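Local coordinates for major capsid protein (Paramecium bursaria Chlorella virus 1, PDB 5TIP), which self-assembles as trimers into the large icosahedral capsid, of pseudo T=169 symmetry, of this chlorella virus, at residues Ile66-Val71 / Pro149-Asn155; Glu89-Gln93 / Leu178-Gln183; Leu226-Phe232 / Ile415-Asn421. The contacts are given in a common frame with arbitrary orientation. Residues are numbered along the deposited sequence.

Contact 1: Ile66-Val71 / Pro149-Asn155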
loop_
_atom_site.group_PDB
_atom_site.type_symbol
_atom_site.label_atom_id
_atom_site.label_comp_id
_atom_site.label_asym_id
_atom_site.label_seq_id
_atom_site.Cartn_x
_atom_site.Cartn_y
_atom_site.Cartn_z
ATOM N N ILE A 66 -16.353 9.249 21.419
ATOM C CA ILE A 66 -15.512 8.058 21.448
ATOM C C ILE A 66 -15.251 7.613 20.017
ATOM O O ILE A 66 -16.124 7.726 19.149
ATOM C CB ILE A 66 -16.134 6.909 22.272
ATOM C CG1 ILE A 66 -17.496 6.500 21.714
ATOM C CG2 ILE A 66 -16.256 7.308 23.728
ATOM C CD1 ILE A 66 -18.120 5.340 22.457
ATOM N N THR A 67 -14.039 7.120 19.772
ATOM C CA THR A 67 -13.641 6.673 18.444
ATOM C C THR A 67 -13.138 5.236 18.496
ATOM O O THR A 67 -13.931 4.293 18.422
ATOM C CB THR A 67 -12.565 7.596 17.864
ATOM O OG1 THR A 67 -11.448 7.658 18.760
ATOM C CG2 THR A 67 -13.117 8.999 17.659
ATOM N N ASP A 68 -11.826 5.060 18.620
ATOM C CA ASP A 68 -11.241 3.727 18.586
ATOM C C ASP A 68 -11.538 2.968 19.872
ATOM O O ASP A 68 -11.561 3.544 20.963
ATOM C CB ASP A 68 -9.731 3.823 18.376
ATOM C CG ASP A 68 -9.366 4.580 17.117
ATOM O OD1 ASP A 68 -10.009 4.347 16.073
ATOM O OD2 ASP A 68 -8.441 5.417 17.175
ATOM N N ILE A 69 -11.777 1.665 19.738
ATOM C CA ILE A 69 -11.944 0.760 20.869
ATOM C C ILE A 69 -11.087 -0.472 20.617
ATOM O O ILE A 69 -11.206 -1.109 19.565
ATOM C CB ILE A 69 -13.418 0.358 21.080
ATOM C CG1 ILE A 69 -14.271 1.586 21.404
ATOM C CG2 ILE A 69 -13.532 -0.678 22.186
ATOM C CD1 ILE A 69 -15.707 1.257 21.753
ATOM N N VAL A 70 -10.229 -0.808 21.578
ATOM C CA VAL A 70 -9.311 -1.935 21.460
ATOM C C VAL A 70 -9.533 -2.877 22.635
ATOM O O VAL A 70 -9.661 -2.436 23.783
ATOM C CB VAL A 70 -7.840 -1.469 21.404
ATOM C CG1 VAL A 70 -6.905 -2.661 21.272
ATOM C CG2 VAL A 70 -7.634 -0.500 20.252
ATOM N N VAL A 71 -9.579 -4.174 22.344
ATOM C CA VAL A 71 -9.683 -5.215 23.359
ATOM C C VAL A 71 -8.316 -5.868 23.499
ATOM O O VAL A 71 -7.778 -6.416 22.529
ATOM C CB VAL A 71 -10.754 -6.255 22.995
ATOM C CG1 VAL A 71 -10.804 -7.358 24.045
ATOM C CG2 VAL A 71 -12.113 -5.587 22.844
ATOM N N PRO A 149 -8.689 -4.749 17.529
ATOM C CA PRO A 149 -9.416 -3.490 17.312
ATOM C C PRO A 149 -10.817 -3.757 16.776
ATOM O O PRO A 149 -11.004 -4.556 15.855
ATOM C CB PRO A 149 -8.552 -2.759 16.281
ATOM C CG PRO A 149 -7.920 -3.868 15.495
ATOM C CD PRO A 149 -7.729 -5.029 16.447
ATOM N N LEU A 150 -11.803 -3.083 17.358
ATOM C CA LEU A 150 -13.171 -3.206 16.883
ATOM C C LEU A 150 -13.361 -2.366 15.626
ATOM O O LEU A 150 -12.667 -1.370 15.409
ATOM C CB LEU A 150 -14.163 -2.771 17.963
ATOM C CG LEU A 150 -14.151 -3.575 19.266
ATOM C CD1 LEU A 150 -15.302 -3.153 20.169
ATOM C CD2 LEU A 150 -14.199 -5.071 18.990
ATOM N N ILE A 151 -14.309 -2.783 14.790
ATOM C CA ILE A 151 -14.495 -2.145 13.492
ATOM C C ILE A 151 -15.949 -1.730 13.306
ATOM O O ILE A 151 -16.523 -1.904 12.224
ATOM C CB ILE A 151 -14.033 -3.069 12.349
ATOM C CG1 ILE A 151 -14.612 -4.476 12.521
ATOM C CG2 ILE A 151 -12.514 -3.115 12.289
ATOM C CD1 ILE A 151 -14.114 -5.476 11.500
ATOM N N PHE A 152 -16.554 -1.170 14.351
ATOM C CA PHE A 152 -17.878 -0.587 14.216
ATOM C C PHE A 152 -17.772 0.753 13.487
ATOM O O PHE A 152 -16.682 1.207 13.124
ATOM C CB PHE A 152 -18.541 -0.447 15.584
ATOM C CG PHE A 152 -18.867 -1.763 16.235
ATOM C CD1 PHE A 152 -19.784 -2.628 15.663
ATOM C CD2 PHE A 152 -18.249 -2.137 17.417
ATOM C CE1 PHE A 152 -20.081 -3.839 16.258
ATOM C CE2 PHE A 152 -18.542 -3.348 18.017
ATOM C CZ PHE A 152 -19.459 -4.199 17.437
ATOM N N PHE A 153 -18.919 1.403 13.269
ATOM C CA PHE A 153 -18.940 2.590 12.417
ATOM C C PHE A 153 -18.110 3.722 13.010
ATOM O O PHE A 153 -17.421 4.444 12.277
ATOM C CB PHE A 153 -20.381 3.045 12.166
ATOM C CG PHE A 153 -21.115 3.471 13.406
ATOM C CD1 PHE A 153 -21.817 2.547 14.162
ATOM C CD2 PHE A 153 -21.119 4.798 13.806
ATOM C CE1 PHE A 153 -22.497 2.938 15.299
ATOM C CE2 PHE A 153 -21.796 5.193 14.943
ATOM C CZ PHE A 153 -22.487 4.263 15.690
ATOM N N PHE A 154 -18.148 3.893 14.330
ATOM C CA PHE A 154 -17.388 4.963 14.960
ATOM C C PHE A 154 -15.944 4.571 15.246
ATOM O O PHE A 154 -15.184 5.400 15.757
ATOM C CB PHE A 154 -18.070 5.419 16.255
ATOM C CG PHE A 154 -18.121 4.369 17.326
ATOM C CD1 PHE A 154 -19.113 3.403 17.324
ATOM C CD2 PHE A 154 -17.192 4.363 18.353
ATOM C CE1 PHE A 154 -19.163 2.442 18.316
ATOM C CE2 PHE A 154 -17.239 3.405 19.347
ATOM C CZ PHE A 154 -18.225 2.444 19.328
ATOM N N ASN A 155 -15.550 3.338 14.932
ATOM C CA ASN A 155 -14.168 2.912 15.104
ATOM C C ASN A 155 -13.324 3.097 13.853
ATOM O O ASN A 155 -12.091 3.063 13.947
ATOM C CB ASN A 155 -14.109 1.436 15.505
ATOM C CG ASN A 155 -14.891 1.138 16.762
ATOM O OD1 ASN A 155 -15.658 0.178 16.811
ATOM N ND2 ASN A 155 -14.701 1.956 17.790
HETATM O O HOH W 1 -10.939 0.257 16.877
#
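Strand segment 66-71 pairs briefly with 149-155 before the latter peels away. V70 and P149 form an antiparallel non-hydrogen-bonded pair, and L150 N donates to I69 O at 3.0 Å. Proline suits a non-hydrogen-bonded place, where its missing N-H costs no bond to V70. As the segments part, a water accepts from I69 N (3.3 Å) and donates to L150 O (2.8 Å). The short helical turn brings N155 back: its ND2 bonds closely to T67 O (2.5 Å) and its OD1 accepts from F152 N (2.9 Å), so one amide helps close the turn, beside the backbone bond N155 N to F152 O (3.0 Å), and ties it to the strand. I69 fills the space between, with CG2 3.7 Å from L150 CD1 and CD1 at the ring edge of F154, 3.6 Å from CE2. The apolar layer continues to L174 and L97 (strands 172-178 and 92-99) in the N-terminal jelly roll; strand 200-210 pairs with 66-71, and Y339 of a second subunit packs on P149.

Contact 2: Glu89-Gln93 / Leu178-Gln183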
loop_
_atom_site.group_PDB
_atom_site.type_symbol
_atom_site.label_atom_id
_atom_site.label_comp_id
_atom_site.label_asym_id
_atom_site.label_seq_id
_atom_site.Cartn_x
_atom_site.Cartn_y
_atom_site.Cartn_z
ATOM N N GLU A 89 -8.095 -13.117 17.617
ATOM C CA GLU A 89 -9.268 -12.779 16.821
ATOM C C GLU A 89 -10.389 -13.786 17.044
ATOM O O GLU A 89 -11.556 -13.404 17.192
ATOM C CB GLU A 89 -8.881 -12.705 15.345
ATOM C CG GLU A 89 -10.042 -12.551 14.387
ATOM C CD GLU A 89 -9.618 -12.741 12.947
ATOM O OE1 GLU A 89 -8.932 -11.849 12.404
ATOM O OE2 GLU A 89 -9.957 -13.790 12.362
ATOM N N GLU A 90 -10.054 -15.078 17.078
ATOM C CA GLU A 90 -11.067 -16.097 17.329
ATOM C C GLU A 90 -11.615 -16.008 18.745
ATOM O O GLU A 90 -12.799 -16.289 18.967
ATOM C CB GLU A 90 -10.493 -17.491 17.080
ATOM C CG GLU A 90 -11.509 -18.605 17.276
ATOM C CD GLU A 90 -10.907 -19.985 17.140
ATOM O OE1 GLU A 90 -9.668 -20.090 17.025
ATOM O OE2 GLU A 90 -11.675 -20.970 17.151
ATOM N N LEU A 91 -10.776 -15.623 19.712
ATOM C CA LEU A 91 -11.222 -15.553 21.100
ATOM C C LEU A 91 -12.393 -14.591 21.252
ATOM O O LEU A 91 -13.305 -14.831 22.052
ATOM C CB LEU A 91 -10.060 -15.136 22.004
ATOM C CG LEU A 91 -10.339 -15.112 23.508
ATOM C CD1 LEU A 91 -10.746 -16.496 23.987
ATOM C CD2 LEU A 91 -9.119 -14.621 24.262
ATOM N N LEU A 92 -12.386 -13.497 20.490
ATOM C CA LEU A 92 -13.498 -12.548 20.473
ATOM C C LEU A 92 -14.569 -13.109 19.543
ATOM O O LEU A 92 -14.693 -12.726 18.376
ATOM C CB LEU A 92 -13.017 -11.174 20.027
ATOM C CG LEU A 92 -13.832 -9.979 20.512
ATOM C CD1 LEU A 92 -13.826 -9.949 22.026
ATOM C CD2 LEU A 92 -13.276 -8.684 19.945
ATOM N N GLN A 93 -15.360 -14.043 20.080
ATOM C CA GLN A 93 -16.305 -14.787 19.250
ATOM C C GLN A 93 -17.357 -13.868 18.644
ATOM O O GLN A 93 -17.670 -13.968 17.452
ATOM C CB GLN A 93 -16.965 -15.898 20.065
ATOM C CG GLN A 93 -18.014 -16.676 19.293
ATOM C CD GLN A 93 -18.506 -17.893 20.044
ATOM O OE1 GLN A 93 -17.771 -18.865 20.219
ATOM N NE2 GLN A 93 -19.755 -17.847 20.496
ATOM N N LEU A 178 -16.703 -14.842 24.626
ATOM C CA LEU A 178 -15.394 -15.439 24.410
ATOM C C LEU A 178 -15.536 -16.853 23.870
ATOM O O LEU A 178 -16.429 -17.601 24.276
ATOM C CB LEU A 178 -14.579 -15.458 25.702
ATOM C CG LEU A 178 -14.256 -14.104 26.323
ATOM C CD1 LEU A 178 -13.232 -14.289 27.426
ATOM C CD2 LEU A 178 -13.755 -13.134 25.264
ATOM N N ALA A 179 -14.648 -17.209 22.946
ATOM C CA ALA A 179 -14.664 -18.549 22.382
ATOM C C ALA A 179 -14.334 -19.577 23.457
ATOM O O ALA A 179 -13.644 -19.287 24.438
ATOM C CB ALA A 179 -13.667 -18.653 21.227
ATOM N N SER A 180 -14.840 -20.794 23.264
ATOM C CA SER A 180 -14.603 -21.852 24.238
ATOM C C SER A 180 -13.265 -22.537 23.993
ATOM O O SER A 180 -12.482 -22.739 24.927
ATOM C CB SER A 180 -15.744 -22.868 24.190
ATOM O OG SER A 180 -16.988 -22.239 24.442
ATOM N N GLN A 181 -12.985 -22.891 22.742
ATOM C CA GLN A 181 -11.790 -23.642 22.387
ATOM C C GLN A 181 -11.021 -22.874 21.323
ATOM O O GLN A 181 -11.580 -22.539 20.273
ATOM C CB GLN A 181 -12.156 -25.039 21.877
ATOM C CG GLN A 181 -13.121 -25.785 22.785
ATOM C CD GLN A 181 -13.402 -27.195 22.312
ATOM O OE1 GLN A 181 -12.984 -27.591 21.225
ATOM N NE2 GLN A 181 -14.104 -27.966 23.135
ATOM N N VAL A 182 -9.746 -22.601 21.591
ATOM C CA VAL A 182 -8.883 -21.850 20.684
ATOM C C VAL A 182 -7.661 -22.705 20.379
ATOM O O VAL A 182 -6.896 -23.055 21.289
ATOM C CB VAL A 182 -8.476 -20.488 21.268
ATOM C CG1 VAL A 182 -7.588 -19.750 20.288
ATOM C CG2 VAL A 182 -9.711 -19.661 21.596
ATOM N N GLN A 183 -7.477 -23.028 19.096
ATOM C CA GLN A 183 -6.405 -23.919 18.668
ATOM C C GLN A 183 -5.040 -23.349 19.025
ATOM O O GLN A 183 -4.765 -22.164 18.817
ATOM C CB GLN A 183 -6.499 -24.174 17.162
ATOM C CG GLN A 183 -5.246 -24.785 16.562
ATOM C CD GLN A 183 -4.930 -26.151 17.140
ATOM O OE1 GLN A 183 -5.828 -26.936 17.442
ATOM N NE2 GLN A 183 -3.644 -26.440 17.298
HETATM O O HOH W 2 -9.339 -22.550 17.316
HETATM O O HOH W 3 -11.908 -23.313 17.948
HETATM O O HOH W 4 -16.823 -21.473 21.273
HETATM O O HOH W 5 -18.490 -19.639 23.550
#
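Extended side chains reach from the end of a short helix to an irregular loop. E90 is trans at chi1 and chi2, which carries its carboxylate out to the loop backbone. There one water donates to E90 OE1 (2.5 Å) and accepts from Q183 N (2.6 Å), and another lies 2.5 Å from both E90 OE2 and Q181 O; a long acidic side chain meets the loop through solvent. Q93, likewise trans at both, places OE1 to accept from a water (3.0 Å) that accepts from S180 N (2.9 Å). L91 (t, p) turns its branched end inward, with CD1 4.1 Å from V182 CG2 and CG 4.3 Å from CD2 of L178 (m, t). The small methyl of A179 lets the backbones close in, CB lying 3.4 Å from E90 O. A179 N donates to L91 O at 2.9 Å, just before L92 leaves the helix in an inverse gamma turn. L92 and L178 form an antiparallel non-hydrogen-bonded pair, where strand 92-99 begins beside the end of its neighbour 172-178 in the antiparallel sheet of the N-terminal jelly roll. F73 of strand 65-76 packs on L91, L92 and L178, while N109 of helix 109-119 bonds to E90 O.

Contact 3: Leu226-Phe232 / Ile415-Asn421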
loop_
_atom_site.group_PDB
_atom_site.type_symbol
_atom_site.label_atom_id
_atom_site.label_comp_id
_atom_site.label_asym_id
_atom_site.label_seq_id
_atom_site.Cartn_x
_atom_site.Cartn_y
_atom_site.Cartn_z
ATOM N N LEU A 226 -24.817 8.871 9.157
ATOM C CA LEU A 226 -24.972 7.799 8.177
ATOM C C LEU A 226 -23.969 6.715 8.542
ATOM O O LEU A 226 -22.768 6.858 8.303
ATOM C CB LEU A 226 -24.757 8.315 6.759
ATOM C CG LEU A 226 -24.972 7.301 5.630
ATOM C CD1 LEU A 226 -26.403 6.788 5.620
ATOM C CD2 LEU A 226 -24.601 7.903 4.283
ATOM N N ILE A 227 -24.460 5.630 9.130
ATOM C CA ILE A 227 -23.607 4.587 9.675
ATOM C C ILE A 227 -23.715 3.339 8.807
ATOM O O ILE A 227 -24.556 3.240 7.913
ATOM C CB ILE A 227 -23.951 4.268 11.144
ATOM C CG1 ILE A 227 -25.259 3.479 11.227
ATOM C CG2 ILE A 227 -24.049 5.546 11.957
ATOM C CD1 ILE A 227 -25.584 2.982 12.617
ATOM N N GLU A 228 -22.848 2.373 9.089
ATOM C CA GLU A 228 -22.856 1.087 8.414
ATOM C C GLU A 228 -23.144 -0.011 9.426
ATOM O O GLU A 228 -22.783 0.095 10.602
ATOM C CB GLU A 228 -21.524 0.826 7.706
ATOM C CG GLU A 228 -21.247 1.805 6.581
ATOM C CD GLU A 228 -19.949 1.522 5.854
ATOM O OE1 GLU A 228 -19.366 0.439 6.074
ATOM O OE2 GLU A 228 -19.506 2.388 5.070
ATOM N N GLN A 229 -23.799 -1.068 8.957
ATOM C CA GLN A 229 -24.152 -2.203 9.790
ATOM C C GLN A 229 -23.741 -3.489 9.093
ATOM O O GLN A 229 -23.589 -3.537 7.871
ATOM C CB GLN A 229 -25.657 -2.247 10.079
ATOM C CG GLN A 229 -26.189 -1.079 10.873
ATOM C CD GLN A 229 -27.691 -1.147 11.030
ATOM O OE1 GLN A 229 -28.431 -1.123 10.047
ATOM N NE2 GLN A 229 -28.152 -1.253 12.268
ATOM N N LEU A 230 -23.565 -4.536 9.888
ATOM C CA LEU A 230 -23.313 -5.869 9.370
ATOM C C LEU A 230 -24.575 -6.707 9.512
ATOM O O LEU A 230 -25.255 -6.655 10.542
ATOM C CB LEU A 230 -22.151 -6.544 10.103
ATOM C CG LEU A 230 -21.855 -7.973 9.642
ATOM C CD1 LEU A 230 -21.224 -7.978 8.256
ATOM C CD2 LEU A 230 -20.977 -8.703 10.645
ATOM N N GLN A 231 -24.891 -7.471 8.473
ATOM C CA GLN A 231 -26.012 -8.397 8.499
ATOM C C GLN A 231 -25.477 -9.810 8.360
ATOM O O GLN A 231 -24.651 -10.084 7.483
ATOM C CB GLN A 231 -27.024 -8.094 7.392
ATOM C CG GLN A 231 -27.643 -6.712 7.486
ATOM C CD GLN A 231 -28.684 -6.464 6.412
ATOM O OE1 GLN A 231 -29.758 -7.064 6.422
ATOM N NE2 GLN A 231 -28.368 -5.578 5.475
ATOM N N PHE A 232 -25.943 -10.697 9.233
ATOM C CA PHE A 232 -25.539 -12.098 9.205
ATOM C C PHE A 232 -26.603 -12.892 9.942
ATOM O O PHE A 232 -26.810 -12.683 11.141
ATOM C CB PHE A 232 -24.164 -12.284 9.850
ATOM C CG PHE A 232 -23.729 -13.717 9.952
ATOM C CD1 PHE A 232 -23.340 -14.421 8.826
ATOM C CD2 PHE A 232 -23.705 -14.358 11.179
ATOM C CE1 PHE A 232 -22.937 -15.738 8.922
ATOM C CE2 PHE A 232 -23.305 -15.673 11.281
ATOM C CZ PHE A 232 -22.920 -16.365 10.150
ATOM N N ILE A 415 -22.713 -15.928 4.805
ATOM C CA ILE A 415 -22.993 -14.841 3.874
ATOM C C ILE A 415 -23.157 -13.561 4.678
ATOM O O ILE A 415 -23.980 -13.499 5.600
ATOM C CB ILE A 415 -24.240 -15.126 3.025
ATOM C CG1 ILE A 415 -24.115 -16.486 2.338
ATOM C CG2 ILE A 415 -24.441 -14.029 1.992
ATOM C CD1 ILE A 415 -25.345 -16.892 1.566
ATOM N N TYR A 416 -22.375 -12.542 4.332
ATOM C CA TYR A 416 -22.395 -11.264 5.025
ATOM C C TYR A 416 -22.883 -10.166 4.092
ATOM O O TYR A 416 -22.680 -10.223 2.875
ATOM C CB TYR A 416 -21.007 -10.904 5.566
ATOM C CG TYR A 416 -20.462 -11.913 6.548
ATOM C CD1 TYR A 416 -20.841 -11.885 7.883
ATOM C CD2 TYR A 416 -19.579 -12.901 6.138
ATOM C CE1 TYR A 416 -20.350 -12.808 8.784
ATOM C CE2 TYR A 416 -19.084 -13.830 7.031
ATOM C CZ TYR A 416 -19.473 -13.778 8.353
ATOM O OH TYR A 416 -18.985 -14.699 9.248
ATOM N N ALA A 417 -23.532 -9.165 4.679
ATOM C CA ALA A 417 -23.989 -7.995 3.945
ATOM C C ALA A 417 -23.688 -6.753 4.767
ATOM O O ALA A 417 -23.970 -6.719 5.969
ATOM C CB ALA A 417 -25.488 -8.079 3.637
ATOM N N LYS A 418 -23.130 -5.738 4.113
ATOM C CA LYS A 418 -22.826 -4.466 4.752
ATOM C C LYS A 418 -23.820 -3.448 4.208
ATOM O O LYS A 418 -23.852 -3.184 3.015
ATOM C CB LYS A 418 -21.391 -4.027 4.467
ATOM C CG LYS A 418 -20.792 -3.135 5.543
ATOM C CD LYS A 418 -20.732 -3.854 6.881
ATOM C CE LYS A 418 -19.544 -3.411 7.713
ATOM N NZ LYS A 418 -19.418 -1.933 7.795
ATOM N N ASN A 419 -24.618 -2.874 5.095
ATOM C CA ASN A 419 -25.657 -1.936 4.700
ATOM C C ASN A 419 -25.449 -0.603 5.402
ATOM O O ASN A 419 -24.658 -0.479 6.339
ATOM C CB ASN A 419 -27.051 -2.487 5.022
ATOM C CG ASN A 419 -27.297 -2.615 6.512
ATOM O OD1 ASN A 419 -26.996 -3.643 7.114
ATOM N ND2 ASN A 419 -27.851 -1.569 7.114
ATOM N N TYR A 420 -26.177 0.404 4.930
ATOM C CA TYR A 420 -26.200 1.716 5.555
ATOM C C TYR A 420 -27.454 1.874 6.403
ATOM O O TYR A 420 -28.485 1.245 6.152
ATOM C CB TYR A 420 -26.145 2.831 4.507
ATOM C CG TYR A 420 -24.765 3.097 3.952
ATOM C CD1 TYR A 420 -23.796 3.721 4.725
ATOM C CD2 TYR A 420 -24.434 2.735 2.654
ATOM C CE1 TYR A 420 -22.534 3.972 4.223
ATOM C CE2 TYR A 420 -23.174 2.985 2.143
ATOM C CZ TYR A 420 -22.228 3.599 2.934
ATOM O OH TYR A 420 -20.971 3.847 2.432
ATOM N N ASN A 421 -27.350 2.722 7.421
ATOM C CA ASN A 421 -28.490 3.088 8.243
ATOM C C ASN A 421 -28.228 4.481 8.795
ATOM O O ASN A 421 -27.127 5.022 8.668
ATOM C CB ASN A 421 -28.729 2.068 9.363
ATOM C CG ASN A 421 -30.170 2.043 9.834
ATOM O OD1 ASN A 421 -30.831 3.080 9.906
ATOM N ND2 ASN A 421 -30.670 0.853 10.146
HETATM O O HOH W 6 -28.901 -4.211 9.265
#
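At L226 the side chain bends over its partner strand, CG lying 3.9 Å from Y420 CD1. I227 forms the first hydrogen-bonded pair of an antiparallel ladder: its N donates to N421 O (2.8 Å) and its O accepts from N421 N (2.9 Å). E228, in a non-hydrogen-bonded pair with Y420, turns to the face of L230 and K418, where OE1 makes a salt bridge with K418 NZ at 2.9 Å. This carboxylate also meets R362 and K259 of the neighbouring strand 257-266, so its buried charge is well compensated. Q229 bonds both ways to N419 through the backbone (Q229 N to N419 O 2.8 Å, N419 N to Q229 O 3.0 Å), and on the other face its OE1 accepts from N419 ND2 and N421 ND2, each at 3.0 Å; N421 ND2 also bonds to Y434 O. L230 returns to the face of E228 and K418, CD1 3.9 Å from Y416 CD1, with W111 covering them. Q231 pairs with the compact A417, Q231 N to A417 O 2.8 Å; its NE2 bonds to the backbone O of N255 and adds a weak bond to N419 OD1 (2.9 Å). F232 lays its ring nearly parallel to that of Y416, planes at 21° and centroids 4.8 Å apart, but barely overlapping; Y416 OH bonds to D110. The chemistry is divided by face: amides that can donate and accept link neighbouring rungs on one, and charged and aromatic groups lie on the other, where helix 109-119 covers L230, Y416 and K418, in this strand pair of the C-terminal jelly roll.

Contacts 1 and 2 belong to the N-terminal jelly roll and contact 3 to the C-terminal one, the double-barrel plan of this capsid family. Along the chain the first two interleave, and both close before contact 3 opens. The centres of contacts 1 and 2 lie about 19 Å apart, yet they touch where L150 CD2 meets L92 CD2 at 3.8 Å. Contact 1 also reaches across the domain boundary to contact 3: F153 CD2 packs 3.5 Å from I227 CG2, the two centres being about 16 Å apart. Contacts 2 and 3 stay about 8 Å apart at their nearest atoms. The turn at 153-155 thus lies at the interface of the two barrels and probably helps hold them together.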